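Local coordinates for protein export chaperone SatS (Mycobacterium tuberculosis H37Rv, PDB 6DNM) that serves as a chaperone for the SecA2 protein export pathway, here represented by its C-terminal domain, at residues A[16-21]-A[72-77]; A[31-36]-A[57-62]. All coordinates share one frame; numbering follows the deposited sequence.

Contact 1. Residues A[16-21]-A[72-77]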
loop_
_atom_site.group_PDB
_atom_site.type_symbol
_atom_site.label_atom_id
_atom_site.label_comp_id
_atom_site.label_asym_id
_atom_site.label_seq_id
_atom_site.Cartn_x
_atom_site.Cartn_y
_atom_site.Cartn_z
ATOM N N VAL A 16 -6.258 -0.438 18.264
ATOM C CA VAL A 16 -6.846 -1.536 17.495
ATOM C C VAL A 16 -5.818 -2.301 16.672
ATOM O O VAL A 16 -6.128 -3.388 16.164
ATOM C CB VAL A 16 -8.095 -1.098 16.707
ATOM C CG1 VAL A 16 -9.140 -0.525 17.651
ATOM C CG2 VAL A 16 -7.742 -0.103 15.632
ATOM N N GLY A 17 -4.605 -1.773 16.521
ATOM C CA GLY A 17 -3.543 -2.488 15.836
ATOM C C GLY A 17 -3.711 -2.578 14.340
ATOM O O GLY A 17 -3.087 -3.429 13.704
ATOM N N ILE A 18 -4.541 -1.721 13.757
ATOM C CA ILE A 18 -4.834 -1.730 12.331
ATOM C C ILE A 18 -4.672 -0.296 11.844
ATOM O O ILE A 18 -5.134 0.637 12.508
ATOM C CB ILE A 18 -6.264 -2.260 12.077
ATOM C CG1 ILE A 18 -6.378 -3.726 12.533
ATOM C CG2 ILE A 18 -6.665 -2.105 10.619
ATOM C CD1 ILE A 18 -7.806 -4.256 12.678
ATOM N N ASP A 19 -3.993 -0.116 10.702
ATOM C CA ASP A 19 -3.675 1.213 10.200
ATOM C C ASP A 19 -4.546 1.560 9.008
ATOM O O ASP A 19 -4.548 0.821 8.013
ATOM C CB ASP A 19 -2.213 1.285 9.726
ATOM C CG ASP A 19 -1.206 1.246 10.850
ATOM O OD1 ASP A 19 -1.516 1.670 11.981
ATOM O OD2 ASP A 19 -0.077 0.797 10.571
ATOM N N PRO A 20 -5.208 2.711 9.022
ATOM C CA PRO A 20 -5.692 3.287 7.760
ATOM C C PRO A 20 -4.508 3.725 6.917
ATOM O O PRO A 20 -3.521 4.257 7.428
ATOM C CB PRO A 20 -6.511 4.503 8.216
ATOM C CG PRO A 20 -6.796 4.257 9.698
ATOM C CD PRO A 20 -5.580 3.524 10.190
ATOM N N ILE A 21 -4.592 3.462 5.614
ATOM C CA ILE A 21 -3.531 3.857 4.696
ATOM C C ILE A 21 -4.130 4.618 3.521
ATOM O O ILE A 21 -5.310 4.474 3.196
ATOM C CB ILE A 21 -2.660 2.673 4.204
ATOM C CG1 ILE A 21 -3.446 1.771 3.255
ATOM C CG2 ILE A 21 -2.083 1.881 5.385
ATOM C CD1 ILE A 21 -2.572 0.704 2.582
ATOM N N SER A 72 -12.068 -9.385 9.558
ATOM C CA SER A 72 -13.278 -9.317 10.369
ATOM C C SER A 72 -13.264 -10.248 11.577
ATOM O O SER A 72 -14.113 -10.088 12.456
ATOM C CB SER A 72 -14.515 -9.584 9.511
ATOM O OG SER A 72 -14.483 -10.896 8.991
ATOM N N ASP A 73 -12.326 -11.193 11.655
ATOM C CA ASP A 73 -12.192 -12.051 12.824
ATOM C C ASP A 73 -11.007 -11.676 13.702
ATOM O O ASP A 73 -10.688 -12.404 14.651
ATOM C CB ASP A 73 -12.135 -13.518 12.399
ATOM C CG ASP A 73 -13.383 -13.940 11.670
ATOM O OD1 ASP A 73 -14.478 -13.695 12.214
ATOM O OD2 ASP A 73 -13.277 -14.497 10.560
ATOM N N LEU A 74 -10.358 -10.552 13.419
ATOM C CA LEU A 74 -9.329 -10.063 14.323
ATOM C C LEU A 74 -9.983 -9.552 15.598
ATOM O O LEU A 74 -11.110 -9.048 15.582
ATOM C CB LEU A 74 -8.522 -8.957 13.648
ATOM C CG LEU A 74 -7.768 -9.428 12.398
ATOM C CD1 LEU A 74 -7.047 -8.253 11.754
ATOM C CD2 LEU A 74 -6.796 -10.552 12.717
ATOM N N SER A 75 -9.257 -9.664 16.708
ATOM C CA SER A 75 -9.883 -9.443 18.005
ATOM C C SER A 75 -10.327 -8.000 18.217
ATOM O O SER A 75 -11.226 -7.753 19.030
ATOM C CB SER A 75 -8.943 -9.905 19.108
ATOM O OG SER A 75 -8.743 -11.301 18.963
ATOM N N THR A 76 -9.737 -7.045 17.503
ATOM C CA THR A 76 -10.105 -5.642 17.630
ATOM C C THR A 76 -10.967 -5.150 16.479
ATOM O O THR A 76 -11.286 -3.956 16.431
ATOM C CB THR A 76 -8.849 -4.771 17.743
ATOM O OG1 THR A 76 -7.872 -5.222 16.794
ATOM C CG2 THR A 76 -8.278 -4.844 19.146
ATOM N N TYR A 77 -11.349 -6.028 15.543
ATOM C CA TYR A 77 -12.174 -5.559 14.437
ATOM C C TYR A 77 -13.527 -5.049 14.927
ATOM O O TYR A 77 -14.048 -4.054 14.412
ATOM C CB TYR A 77 -12.348 -6.634 13.362
ATOM C CG TYR A 77 -13.111 -6.076 12.181
ATOM C CD1 TYR A 77 -12.481 -5.258 11.253
ATOM C CD2 TYR A 77 -14.480 -6.308 12.035
ATOM C CE1 TYR A 77 -13.177 -4.714 10.190
ATOM C CE2 TYR A 77 -15.190 -5.774 10.968
ATOM C CZ TYR A 77 -14.525 -4.971 10.049
ATOM O OH TYR A 77 -15.199 -4.426 8.980
#
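Val16, the last residue of helix 12-16, offers its backbone carbonyl to the hydroxyl of Thr76, and that bond is the polar heart of the contact. Thr76 OG1 donates to Val16 O over 2.6 Å, a short bond. It arrives to one side of the C=O direction, at 133° at the oxygen, and tilted 19° from the carbonyl plane. The hydroxyl gets there because Thr76 holds OG1 between its backbone N and carbonyl carbon (chi1 43°), which leaves CG2 beside the N. Alongside the bond the two beta carbons pack directly, Val16 CB to Thr76 CB at 3.9 Å, and Thr76 CG2 lies 4.0 Å from Val16 CA. The partial negative charge at a helix C-terminus may favour such a donor, though this helix is short.

Gly17 then ends the helix in a Schellman motif, its phi positive, and the chain turns off toward strand 19-24. Ile18 follows, and its long branch takes up the apolar half of the contact. That branch is extended, and its terminal CD1 reaches Leu74 CD1 at 4.2 Å, the two side chains meeting at a slant. The same methyl lies equally far from Thr76 OG1, so it borders both residues. Across from it, the bond from Tyr77 N to Leu74 O, 3.0 Å, closes a tight turn that brings Leu74 and Thr76 to the same front.

Beyond the two segments, helix 77-86 starts right after Thr76 and lines one flank: Val16 touches its Asp79 and Ile18 its Ile80. Strand 29-37 contributes Leu33 against Ile18, so the loop before helix 77-86 packs where helix 12-16 gives way to the strand.

Contact 2. Residues A[31-36]-A[57-62]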
loop_
_atom_site.group_PDB
_atom_site.type_symbol
_atom_site.label_atom_id
_atom_site.label_comp_id
_atom_site.label_asym_id
_atom_site.label_seq_id
_atom_site.Cartn_x
_atom_site.Cartn_y
_atom_site.Cartn_z
ATOM N N TYR A 31 -8.262 4.779 -0.047
ATOM C CA TYR A 31 -8.117 4.492 1.373
ATOM C C TYR A 31 -8.470 3.035 1.625
ATOM O O TYR A 31 -9.380 2.487 0.994
ATOM C CB TYR A 31 -9.030 5.403 2.214
ATOM C CG TYR A 31 -8.619 6.840 2.037
ATOM C CD1 TYR A 31 -7.639 7.407 2.847
ATOM C CD2 TYR A 31 -9.152 7.615 0.999
ATOM C CE1 TYR A 31 -7.229 8.712 2.662
ATOM C CE2 TYR A 31 -8.735 8.920 0.794
ATOM C CZ TYR A 31 -7.782 9.463 1.636
ATOM O OH TYR A 31 -7.363 10.752 1.431
ATOM N N THR A 32 -7.744 2.408 2.543
ATOM C CA THR A 32 -8.049 1.053 2.993
ATOM C C THR A 32 -7.409 0.865 4.363
ATOM O O THR A 32 -6.871 1.817 4.943
ATOM C CB THR A 32 -7.635 -0.006 1.955
ATOM O OG1 THR A 32 -8.146 -1.291 2.346
ATOM C CG2 THR A 32 -6.117 -0.102 1.805
ATOM N N LEU A 33 -7.487 -0.358 4.894
ATOM C CA LEU A 33 -6.869 -0.708 6.167
ATOM C C LEU A 33 -5.838 -1.807 5.956
ATOM O O LEU A 33 -6.004 -2.681 5.095
ATOM C CB LEU A 33 -7.898 -1.232 7.185
ATOM C CG LEU A 33 -9.092 -0.327 7.503
ATOM C CD1 LEU A 33 -10.028 -1.007 8.494
ATOM C CD2 LEU A 33 -8.635 1.022 8.051
ATOM N N ARG A 34 -4.779 -1.769 6.766
ATOM C CA ARG A 34 -3.741 -2.787 6.717
ATOM C C ARG A 34 -3.201 -3.028 8.116
ATOM O O ARG A 34 -3.035 -2.088 8.898
ATOM C CB ARG A 34 -2.587 -2.333 5.822
ATOM C CG ARG A 34 -1.478 -3.386 5.654
ATOM C CD ARG A 34 -0.202 -3.001 6.415
ATOM N NE ARG A 34 0.172 -1.643 6.057
ATOM C CZ ARG A 34 1.006 -0.841 6.710
ATOM N NH1 ARG A 34 1.236 0.370 6.265
ATOM N NH2 ARG A 34 1.626 -1.230 7.803
ATOM N N CYS A 35 -2.925 -4.294 8.423
ATOM C CA CYS A 35 -2.269 -4.660 9.670
ATOM C C CYS A 35 -1.237 -5.738 9.380
ATOM O O CYS A 35 -1.097 -6.207 8.246
ATOM C CB CYS A 35 -3.273 -5.162 10.709
ATOM S SG CYS A 35 -4.018 -6.736 10.284
ATOM N N TYR A 36 -0.510 -6.138 10.416
ATOM C CA TYR A 36 0.410 -7.264 10.337
ATOM C C TYR A 36 0.035 -8.275 11.406
ATOM O O TYR A 36 -0.191 -7.908 12.564
ATOM C CB TYR A 36 1.846 -6.806 10.532
ATOM C CG TYR A 36 2.273 -5.798 9.499
ATOM C CD1 TYR A 36 2.700 -6.191 8.228
ATOM C CD2 TYR A 36 2.222 -4.451 9.780
ATOM C CE1 TYR A 36 3.089 -5.248 7.272
ATOM C CE2 TYR A 36 2.604 -3.522 8.852
ATOM C CZ TYR A 36 3.027 -3.907 7.594
ATOM O OH TYR A 36 3.401 -2.941 6.672
ATOM N N ARG A 57 -15.073 8.790 4.146
ATOM C CA ARG A 57 -16.487 8.560 4.437
ATOM C C ARG A 57 -16.961 7.237 3.846
ATOM O O ARG A 57 -17.707 6.491 4.492
ATOM C CB ARG A 57 -17.340 9.716 3.911
ATOM C CG ARG A 57 -18.830 9.580 4.223
ATOM C CD ARG A 57 -19.596 10.891 4.016
ATOM N NE ARG A 57 -20.090 11.035 2.647
ATOM C CZ ARG A 57 -20.827 12.059 2.226
ATOM N NH1 ARG A 57 -21.160 13.031 3.069
ATOM N NH2 ARG A 57 -21.239 12.115 0.963
ATOM N N ALA A 58 -16.540 6.932 2.617
ATOM C CA ALA A 58 -16.939 5.678 1.996
ATOM C C ALA A 58 -16.405 4.492 2.788
ATOM O O ALA A 58 -17.118 3.505 2.998
ATOM C CB ALA A 58 -16.456 5.641 0.544
ATOM N N LEU A 59 -15.146 4.574 3.233
ATOM C CA LEU A 59 -14.568 3.525 4.067
ATOM C C LEU A 59 -15.348 3.367 5.370
ATOM O O LEU A 59 -15.684 2.249 5.776
ATOM C CB LEU A 59 -13.096 3.855 4.330
ATOM C CG LEU A 59 -12.316 2.960 5.306
ATOM C CD1 LEU A 59 -12.449 1.477 4.959
ATOM C CD2 LEU A 59 -10.841 3.386 5.381
ATOM N N ALA A 60 -15.671 4.482 6.030
ATOM C CA ALA A 60 -16.428 4.412 7.276
ATOM C C ALA A 60 -17.807 3.795 7.062
ATOM O O ALA A 60 -18.288 3.031 7.910
ATOM C CB ALA A 60 -16.541 5.805 7.895
ATOM N N ARG A 61 -18.461 4.111 5.935
ATOM C CA ARG A 61 -19.765 3.513 5.640
ATOM C C ARG A 61 -19.649 2.005 5.491
ATOM O O ARG A 61 -20.495 1.253 5.991
ATOM C CB ARG A 61 -20.326 4.092 4.344
ATOM C CG ARG A 61 -20.880 5.473 4.471
ATOM C CD ARG A 61 -22.192 5.453 5.169
ATOM N NE ARG A 61 -22.732 6.800 5.253
ATOM C CZ ARG A 61 -23.355 7.276 6.321
ATOM N NH1 ARG A 61 -23.503 6.508 7.390
ATOM N NH2 ARG A 61 -23.818 8.514 6.317
ATOM N N TYR A 62 -18.617 1.550 4.781
ATOM C CA TYR A 62 -18.395 0.123 4.612
ATOM C C TYR A 62 -18.169 -0.556 5.957
ATOM O O TYR A 62 -18.730 -1.628 6.224
ATOM C CB TYR A 62 -17.189 -0.078 3.694
ATOM C CG TYR A 62 -16.815 -1.520 3.453
ATOM C CD1 TYR A 62 -17.371 -2.236 2.401
ATOM C CD2 TYR A 62 -15.886 -2.164 4.269
ATOM C CE1 TYR A 62 -17.024 -3.557 2.174
ATOM C CE2 TYR A 62 -15.538 -3.487 4.057
ATOM C CZ TYR A 62 -16.107 -4.180 3.005
ATOM O OH TYR A 62 -15.757 -5.500 2.791
#
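Leu59 of helix 56-63 directs its beta carbon toward strand 29-37, and one methyl, CD2, makes the close contacts. It meets the strand at Tyr31 and Leu33, two residues apart, with Tyr31 CB and Leu33 CD2 each 4.2 Å away. Leu59 extends from the helix with CG anti to its backbone N (chi1 174°), which carries the branched end out toward the strand. Between the two side-chain contacts, the same CD2 comes within 4.3 Å of Thr32 O, an oxygen that pairs with the backbone of Ile21 in strand 19-24.

The two strand side chains receive it differently. Tyr31 presents only the root of its side chain: CB leans on the methyl while the ring leads off from the helix, and its OH is hydrogen-bonded to Gln22 NE2. Leu33 starts off along the flank of the contact, but its extended end swings round so that CD2 meets Leu59 CD2, the two leucines crossing at an angle. Thr32, pointing the other way, hydrogen-bonds Ser51 O through its OG1.

This is helix-on-sheet packing in a domain of mixed helix and sheet. Strand 29-37 is an inner strand of a mixed four-stranded sheet, antiparallel both to 40-43 and to 19-24, and the helix runs over it at 52°, the axes of the two short segments 8.6 Å apart at their closest. Such spacing leaves room for a single layer of side chains, here chiefly Leu59.

Other neighbours gather round. Leu44 touches Leu59 as well, Leu33 packs against Leu63 one turn further along the helix and against Pro20, and Tyr31 rests on Glu56 at the helix start.

In the fold
Contacts 1 and 2 have centres 10 Å apart on the same side of the chain's centre and share a sheet: strand 19-24, entered from 16-21, and strand 29-37 are consecutive antiparallel neighbours. Backbone bonds tie them, Asp19 N to Arg34 O at 2.8 Å and Ile21 N to Thr32 O at 2.9 Å. Side chains meet as well, Leu74 CD1 lying 3.7 Å from Cys35 SG, while Gly17 O sits 3.5 Å from Cys35 CB. Along the chain, both segments of contact 2 fall between those of contact 1, so the chain beyond helix 56-63 returns to lay residues 72-77 beside the approach to strand 19-24.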